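PDB 3F95: beta-glucosidase from Pseudoalteromonas sp., which is probably a glucan-degrading beta-glucosidase as a whole enzyme, the piece here being its extra C-terminal beta-sandwich domain. Local coordinates for residues P78-L90 with D167-S180. Residues are numbered along the deposited sequence; the frame is centred on the assembly and turned at random. Where two conformers were deposited one is given.
Sequences PLDSKFSTGYLEL and DVALTIKPSDDSIS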
ATOM      1  N   PRO A  78     -17.600   1.161   3.420  1.00 31.17           N
ATOM      2  CA  PRO A  78     -17.541   2.617   3.601  1.00 31.73           C
ATOM      3  C   PRO A  78     -16.521   2.983   4.676  1.00 31.26           C
ATOM      4  O   PRO A  78     -16.399   2.275   5.671  1.00 31.48           O
ATOM      5  CB  PRO A  78     -18.956   2.973   4.089  1.00 31.79           C
ATOM      6  CG  PRO A  78     -19.813   1.814   3.676  1.00 32.48           C
ATOM      7  CD  PRO A  78     -18.915   0.615   3.795  1.00 31.93           C
ATOM      8  N   LEU A  79     -15.789   4.068   4.458  1.00 31.29           N
ATOM      9  CA  LEU A  79     -14.856   4.574   5.449  1.00 31.27           C
ATOM     10  C   LEU A  79     -15.577   4.920   6.757  1.00 30.99           C
ATOM     11  O   LEU A  79     -16.555   5.686   6.769  1.00 30.75           O
ATOM     12  CB  LEU A  79     -14.108   5.794   4.899  1.00 31.50           C
ATOM     13  CG  LEU A  79     -13.091   6.500   5.796  1.00 31.86           C
ATOM     14  CD1 LEU A  79     -11.876   5.613   6.057  1.00 32.88           C
ATOM     15  CD2 LEU A  79     -12.682   7.850   5.162  1.00 32.68           C
ATOM     16  N   ASP A  80     -15.098   4.325   7.843  1.00 30.36           N
ATOM     17  CA  ASP A  80     -15.575   4.630   9.186  1.00 30.44           C
ATOM     18  C   ASP A  80     -15.361   6.113   9.445  1.00 30.07           C
ATOM     19  O   ASP A  80     -14.271   6.630   9.217  1.00 29.62           O
ATOM     20  CB  ASP A  80     -14.767   3.817  10.189  1.00 31.17           C
ATOM     21  CG  ASP A  80     -15.378   3.797  11.574  1.00 32.65           C
ATOM     22  OD1 ASP A  80     -15.784   4.854  12.107  1.00 32.60           O
ATOM     23  OD2 ASP A  80     -15.418   2.698  12.149  1.00 37.19           O
ATOM     24  N   SER A  81     -16.404   6.796   9.916  1.00 29.35           N
ATOM     25  CA  SER A  81     -16.340   8.236  10.189  1.00 28.50           C
ATOM     26  C   SER A  81     -15.294   8.585  11.253  1.00 28.04           C
ATOM     27  O   SER A  81     -14.883   9.736  11.372  1.00 27.25           O
ATOM     28  CB  SER A  81     -17.716   8.731  10.635  1.00 29.32           C
ATOM     29  OG  SER A  81     -18.125   8.003  11.773  1.00 28.77           O
ATOM     30  N   LYS A  82     -14.887   7.578  12.021  1.00 27.33           N
ATOM     31  CA  LYS A  82     -13.747   7.665  12.932  1.00 28.00           C
ATOM     32  C   LYS A  82     -12.508   8.208  12.211  1.00 27.64           C
ATOM     33  O   LYS A  82     -11.695   8.935  12.809  1.00 26.84           O
ATOM     34  CB  LYS A  82     -13.465   6.285  13.528  1.00 27.37           C
ATOM     35  CG  LYS A  82     -12.345   6.243  14.536  1.00 29.63           C
ATOM     36  CD  LYS A  82     -12.191   4.861  15.159  1.00 29.58           C
ATOM     37  CE  LYS A  82     -11.178   4.939  16.296  1.00 31.85           C
ATOM     38  NZ  LYS A  82     -11.110   3.679  17.063  1.00 34.34           N
ATOM     39  N   PHE A  83     -12.381   7.866  10.928  1.00 26.97           N
ATOM     40  CA  PHE A  83     -11.188   8.225  10.166  1.00 27.58           C
ATOM     41  C   PHE A  83     -11.372   9.326   9.140  1.00 28.16           C
ATOM     42  O   PHE A  83     -10.471   9.566   8.353  1.00 28.26           O
ATOM     43  CB  PHE A  83     -10.543   6.978   9.534  1.00 27.05           C
ATOM     44  CG  PHE A  83     -10.226   5.923  10.525  1.00 25.36           C
ATOM     45  CD1 PHE A  83      -9.234   6.137  11.486  1.00 24.81           C
ATOM     46  CD2 PHE A  83     -10.937   4.723  10.533  1.00 25.19           C
ATOM     47  CE1 PHE A  83      -8.949   5.175  12.441  1.00 26.37           C
ATOM     48  CE2 PHE A  83     -10.661   3.742  11.485  1.00 25.30           C
ATOM     49  CZ  PHE A  83      -9.657   3.965  12.441  1.00 26.41           C
ATOM     50  N   SER A  84     -12.509  10.030   9.170  1.00 29.10           N
ATOM     51  CA  SER A  84     -12.780  11.066   8.159  1.00 29.58           C
ATOM     52  C   SER A  84     -11.699  12.150   8.079  1.00 28.92           C
ATOM     53  O   SER A  84     -11.417  12.670   7.002  1.00 29.07           O
ATOM     54  CB  SER A  84     -14.167  11.690   8.356  1.00 30.50           C
ATOM     55  OG  SER A  84     -14.193  12.501   9.515  1.00 33.65           O
ATOM     56  N   THR A  85     -11.090  12.487   9.209  1.00 28.33           N
ATOM     57  CA  THR A  85      -9.914  13.365   9.214  1.00 28.56           C
ATOM     58  C   THR A  85      -8.665  12.641   9.711  1.00 27.17           C
ATOM     59  O   THR A  85      -7.772  13.257  10.301  1.00 26.73           O
ATOM     60  CB  THR A  85     -10.125  14.654  10.068  1.00 29.26           C
ATOM     61  OG1 THR A  85     -10.783  14.319  11.298  1.00 31.71           O
ATOM     62  CG2 THR A  85     -10.977  15.660   9.317  1.00 30.43           C
ATOM     63  N   GLY A  86      -8.614  11.335   9.462  1.00 25.59           N
ATOM     64  CA  GLY A  86      -7.516  10.490   9.920  1.00 23.92           C
ATOM     65  C   GLY A  86      -6.487  10.206   8.833  1.00 22.06           C
ATOM     66  O   GLY A  86      -6.346  10.960   7.855  1.00 21.35           O
ATOM     67  N   TYR A  87      -5.780   9.095   9.012  1.00 20.71           N
ATOM     68  CA  TYR A  87      -4.611   8.767   8.223  1.00 20.74           C
ATOM     69  C   TYR A  87      -4.609   7.296   7.888  1.00 19.64           C
ATOM     70  O   TYR A  87      -5.052   6.464   8.693  1.00 19.69           O
ATOM     71  CB  TYR A  87      -3.328   9.005   9.031  1.00 21.07           C
ATOM     72  CG  TYR A  87      -3.155  10.433   9.441  1.00 22.61           C
ATOM     73  CD1 TYR A  87      -2.315  11.274   8.721  1.00 22.14           C
ATOM     74  CD2 TYR A  87      -3.845  10.952  10.550  1.00 23.75           C
ATOM     75  CE1 TYR A  87      -2.169  12.597   9.071  1.00 23.36           C
ATOM     76  CE2 TYR A  87      -3.705  12.291  10.912  1.00 25.40           C
ATOM     77  CZ  TYR A  87      -2.857  13.094  10.168  1.00 24.47           C
ATOM     78  OH  TYR A  87      -2.694  14.417  10.512  1.00 27.67           O
ATOM     79  N   LEU A  88      -4.071   6.968   6.724  1.00 18.57           N
ATOM     80  CA  LEU A  88      -3.573   5.609   6.537  1.00 18.91           C
ATOM     81  C   LEU A  88      -2.095   5.655   6.911  1.00 17.99           C
ATOM     82  O   LEU A  88      -1.347   6.467   6.365  1.00 18.56           O
ATOM     83  CB  LEU A  88      -3.759   5.136   5.084  1.00 18.27           C
ATOM     84  CG  LEU A  88      -3.285   3.687   4.832  1.00 19.19           C
ATOM     85  CD1 LEU A  88      -4.302   2.708   5.435  1.00 19.32           C
ATOM     86  CD2 LEU A  88      -3.065   3.388   3.344  1.00 21.36           C
ATOM     87  N   GLU A  89      -1.689   4.808   7.849  1.00 17.40           N
ATOM     88  CA  GLU A  89      -0.282   4.694   8.209  0.50 17.27           C
ATOM     89  C   GLU A  89       0.284   3.366   7.742  1.00 17.24           C
ATOM     90  O   GLU A  89      -0.386   2.333   7.818  1.00 16.05           O
ATOM     91  CB  GLU A  89      -0.063   4.858   9.719  0.50 16.98           C
ATOM     92  CG  GLU A  89       1.406   4.703  10.134  0.50 17.34           C
ATOM     93  CD  GLU A  89       1.627   4.640  11.651  0.50 18.06           C
ATOM     94  OE1 GLU A  89       1.471   5.679  12.303  0.50 18.32           O
ATOM     95  OE2 GLU A  89       1.993   3.561  12.179  0.50 18.90           O
ATOM     96  N   LEU A  90       1.520   3.393   7.251  1.00 16.33           N
ATOM     97  CA  LEU A  90       2.186   2.159   6.853  1.00 16.22           C
ATOM     98  C   LEU A  90       3.687   2.340   6.979  1.00 15.99           C
ATOM     99  O   LEU A  90       4.170   3.465   7.007  1.00 15.83           O
ATOM    100  CB  LEU A  90       1.823   1.777   5.404  1.00 16.98           C
ATOM    101  CG  LEU A  90       2.347   2.683   4.260  1.00 17.58           C
ATOM    102  CD1 LEU A  90       2.313   1.958   2.896  1.00 22.56           C
ATOM    103  CD2 LEU A  90       1.584   3.957   4.158  1.00 21.21           C
ATOM    104  N   ASP A 167       2.841  -3.178   8.486  1.00 13.87           N
ATOM    105  CA  ASP A 167       2.226  -2.421   9.578  1.00 14.64           C
ATOM    106  C   ASP A 167       1.271  -1.350   9.045  1.00 14.52           C
ATOM    107  O   ASP A 167       1.414  -0.122   9.316  1.00 16.35           O
ATOM    108  CB  ASP A 167       3.319  -1.782  10.465  1.00 15.46           C
ATOM    109  CG  ASP A 167       4.116  -2.799  11.298  1.00 18.62           C
ATOM    110  OD1 ASP A 167       3.841  -4.028  11.298  1.00 22.66           O
ATOM    111  OD2 ASP A 167       5.050  -2.342  11.999  1.00 21.42           O
ATOM    112  N   VAL A 168       0.306  -1.793   8.246  1.00 14.01           N
ATOM    113  CA  VAL A 168      -0.628  -0.886   7.595  1.00 14.29           C
ATOM    114  C   VAL A 168      -1.863  -0.760   8.448  1.00 14.86           C
ATOM    115  O   VAL A 168      -2.516  -1.771   8.770  1.00 14.82           O
ATOM    116  CB  VAL A 168      -1.058  -1.396   6.187  1.00 15.27           C
ATOM    117  CG1 VAL A 168      -1.915  -0.377   5.498  1.00 13.74           C
ATOM    118  CG2 VAL A 168       0.172  -1.660   5.321  1.00 12.61           C
ATOM    119  N   ALA A 169      -2.202   0.474   8.821  1.00 14.85           N
ATOM    120  CA  ALA A 169      -3.389   0.675   9.666  1.00 15.01           C
ATOM    121  C   ALA A 169      -4.014   2.035   9.446  1.00 16.69           C
ATOM    122  O   ALA A 169      -3.304   2.989   9.095  1.00 16.67           O
ATOM    123  CB  ALA A 169      -3.015   0.489  11.156  1.00 15.30           C
ATOM    124  N   LEU A 170      -5.348   2.120   9.618  1.00 17.40           N
ATOM    125  CA  LEU A 170      -6.018   3.414   9.691  1.00 18.48           C
ATOM    126  C   LEU A 170      -5.823   3.949  11.118  1.00 19.49           C
ATOM    127  O   LEU A 170      -5.926   3.190  12.075  1.00 18.37           O
ATOM    128  CB  LEU A 170      -7.503   3.282   9.338  1.00 19.14           C
ATOM    129  CG  LEU A 170      -7.845   2.911   7.895  1.00 19.06           C
ATOM    130  CD1 LEU A 170      -9.295   2.474   7.748  1.00 20.56           C
ATOM    131  CD2 LEU A 170      -7.544   4.075   6.952  1.00 21.68           C
ATOM    132  N   THR A 171      -5.511   5.242  11.245  1.00 20.16           N
ATOM    133  CA  THR A 171      -5.276   5.839  12.548  1.00 21.76           C
ATOM    134  C   THR A 171      -5.807   7.271  12.613  1.00 23.34           C
ATOM    135  O   THR A 171      -5.865   7.977  11.599  1.00 22.96           O
ATOM    136  CB  THR A 171      -3.770   5.841  12.929  1.00 21.54           C
ATOM    137  OG1 THR A 171      -3.637   6.289  14.285  1.00 22.98           O
ATOM    138  CG2 THR A 171      -2.976   6.783  12.025  1.00 19.91           C
ATOM    139  N   ILE A 172      -6.174   7.707  13.815  1.00 25.07           N
ATOM    140  CA  ILE A 172      -6.649   9.080  13.968  1.00 28.12           C
ATOM    141  C   ILE A 172      -5.482   9.986  14.303  1.00 30.21           C
ATOM    142  O   ILE A 172      -5.584  11.198  14.140  1.00 31.61           O
ATOM    143  CB  ILE A 172      -7.810   9.230  14.992  1.00 27.40           C
ATOM    144  CG1 ILE A 172      -7.378   8.793  16.394  1.00 28.36           C
ATOM    145  CG2 ILE A 172      -9.004   8.440  14.498  1.00 28.74           C
ATOM    146  CD1 ILE A 172      -8.430   9.002  17.467  1.00 27.22           C
ATOM    147  N   LYS A 173      -4.393   9.371  14.771  1.00 32.25           N
ATOM    148  CA  LYS A 173      -3.137  10.074  15.025  1.00 34.64           C
ATOM    149  C   LYS A 173      -1.892   9.291  14.588  1.00 34.70           C
ATOM    150  O   LYS A 173      -1.625   8.178  15.093  1.00 35.37           O
ATOM    151  CB  LYS A 173      -2.998  10.492  16.504  1.00 35.17           C
ATOM    152  CG  LYS A 173      -2.880   9.350  17.500  1.00 36.78           C
ATOM    153  CD  LYS A 173      -1.708   9.593  18.450  1.00 39.74           C
ATOM    154  CE  LYS A 173      -1.833  10.931  19.152  1.00 42.27           C
ATOM    155  NZ  LYS A 173      -0.550  11.398  19.793  1.00 43.84           N
ATOM    156  N   PRO A 174      -1.110   9.906  13.688  1.00 34.99           N
ATOM    157  CA  PRO A 174       0.160   9.411  13.181  1.00 34.68           C
ATOM    158  C   PRO A 174       1.143   9.122  14.321  1.00 34.56           C
ATOM    159  O   PRO A 174       1.223   9.895  15.294  1.00 34.31           O
ATOM    160  CB  PRO A 174       0.661  10.564  12.305  1.00 34.73           C
ATOM    161  CG  PRO A 174      -0.143  11.748  12.665  1.00 35.71           C
ATOM    162  CD  PRO A 174      -1.456  11.214  13.110  1.00 34.96           C
ATOM    163  N   SER A 175       1.858   8.006  14.215  1.00 34.05           N
ATOM    164  CA  SER A 175       2.853   7.640  15.222  1.00 33.95           C
ATOM    165  C   SER A 175       3.873   8.771  15.338  1.00 32.89           C
ATOM    166  O   SER A 175       4.020   9.579  14.419  1.00 31.76           O
ATOM    167  CB  SER A 175       3.564   6.348  14.835  1.00 34.34           C
ATOM    168  OG  SER A 175       4.408   6.565  13.718  1.00 36.32           O
ATOM    169  N   ASP A 176       4.582   8.816  16.462  1.00 32.32           N
ATOM    170  CA  ASP A 176       5.598   9.848  16.674  1.00 31.75           C
ATOM    171  C   ASP A 176       6.677   9.869  15.598  1.00 30.82           C
ATOM    172  O   ASP A 176       7.051  10.940  15.113  1.00 31.88           O
ATOM    173  CB  ASP A 176       6.255   9.685  18.055  1.00 32.01           C
ATOM    174  CG  ASP A 176       5.337  10.097  19.193  1.00 33.42           C
ATOM    175  OD1 ASP A 176       4.194  10.548  18.929  1.00 32.35           O
ATOM    176  OD2 ASP A 176       5.779   9.965  20.362  1.00 35.01           O
ATOM    177  N   ASP A 177       7.174   8.706  15.199  1.00 29.59           N
ATOM    178  CA  ASP A 177       8.303   8.787  14.268  0.50 28.68           C
ATOM    179  C   ASP A 177       7.871   8.796  12.797  1.00 27.76           C
ATOM    180  O   ASP A 177       8.696   8.708  11.887  1.00 27.39           O
ATOM    181  CB  ASP A 177       9.401   7.768  14.600  0.50 28.76           C
ATOM    182  CG  ASP A 177      10.341   8.259  15.707  0.50 29.88           C
ATOM    183  OD1 ASP A 177      11.361   7.580  15.950  0.50 30.13           O
ATOM    184  OD2 ASP A 177      10.072   9.319  16.335  0.50 29.90           O
ATOM    185  N   SER A 178       6.579   9.018  12.578  1.00 25.46           N
ATOM    186  CA  SER A 178       6.035   9.033  11.220  1.00 23.02           C
ATOM    187  C   SER A 178       6.361  10.301  10.428  1.00 22.20           C
ATOM    188  O   SER A 178       6.563  11.383  10.997  1.00 21.23           O
ATOM    189  CB  SER A 178       4.530   8.791  11.244  1.00 22.93           C
ATOM    190  OG  SER A 178       3.835   9.928  11.724  1.00 22.43           O
ATOM    191  N   ILE A 179       6.412  10.138   9.112  1.00 20.06           N
ATOM    192  CA  ILE A 179       6.565  11.222   8.155  1.00 19.44           C
ATOM    193  C   ILE A 179       5.222  11.367   7.434  1.00 19.31           C
ATOM    194  O   ILE A 179       4.733  10.404   6.837  1.00 18.02           O
ATOM    195  CB  ILE A 179       7.685  10.883   7.151  1.00 19.86           C
ATOM    196  CG1 ILE A 179       8.989  10.521   7.896  1.00 20.85           C
ATOM    197  CG2 ILE A 179       7.876  12.011   6.095  1.00 20.36           C
ATOM    198  CD1 ILE A 179      10.120  10.005   6.957  1.00 19.85           C
ATOM    199  N   SER A 180       4.610  12.548   7.524  1.00 18.08           N
ATOM    200  CA  SER A 180       3.316  12.777   6.906  0.50 17.88           C
ATOM    201  C   SER A 180       3.454  13.139   5.420  1.00 18.15           C
ATOM    202  O   SER A 180       4.150  14.109   5.053  1.00 17.69           O
ATOM    203  CB  SER A 180       2.524  13.837   7.693  0.50 17.16           C
ATOM    204  OG  SER A 180       1.254  14.087   7.097  0.50 19.26           O
TER
HETATM  205  O   HOH W   1      -0.798  15.819   8.446  1.00 32.79           O
HETATM  206  O   HOH W   2       3.195   1.726  10.806  1.00 22.25           O
HETATM  207  O   HOH W   3       0.215   1.338  11.393  1.00 33.39           O
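Leu170 presses its CB squarely onto the ring of Phe83, 3.6 Å from the centroid and 3° off the ring normal, while Lys82 CG lies over the opposite face. With CG anti to its carbonyl carbon (chi1 -55°), Phe83 reaches back to strand 167-171 from the loop leading into strand 87-90. On the same buried face of the sheet, Leu88 CD1 meets Leu170 CD2 at 3.8 Å, and both leucines touch Met107 of strand 102-108, in the other sheet of the sandwich. Trimming Phe83 to an alanine would probably open a gap between Leu170 CB and Lys82 CG and take away a neighbour of Ile172 CG2.

The strands themselves are antiparallel, laced by paired backbone hydrogen bonds between Tyr87 and Thr171 and between Glu89 and Ala169. Their other face is wetter. There Pro174 CD sits over one face of the Tyr87 ring, 3.3 Å from Tyr87 CE2 and offset toward the rim, and one conformer of Ser180 puts OG within hydrogen bonding of the same water as Tyr87 OH. In the conformer given, Glu89 OE1 accepts from Ser175 N at 3.0 Å, nearly along the C-O axis, and two waters lie within hydrogen bonding of both Glu89 OE2 and Asp167 O. Backbone hydrogen bonds thus join the strands and apolar contact packs the Phe83 loop and the facing sheet onto them, whereas on the wetter face the link to the turn at Ser175 probably depends on which conformer Glu89 adopts.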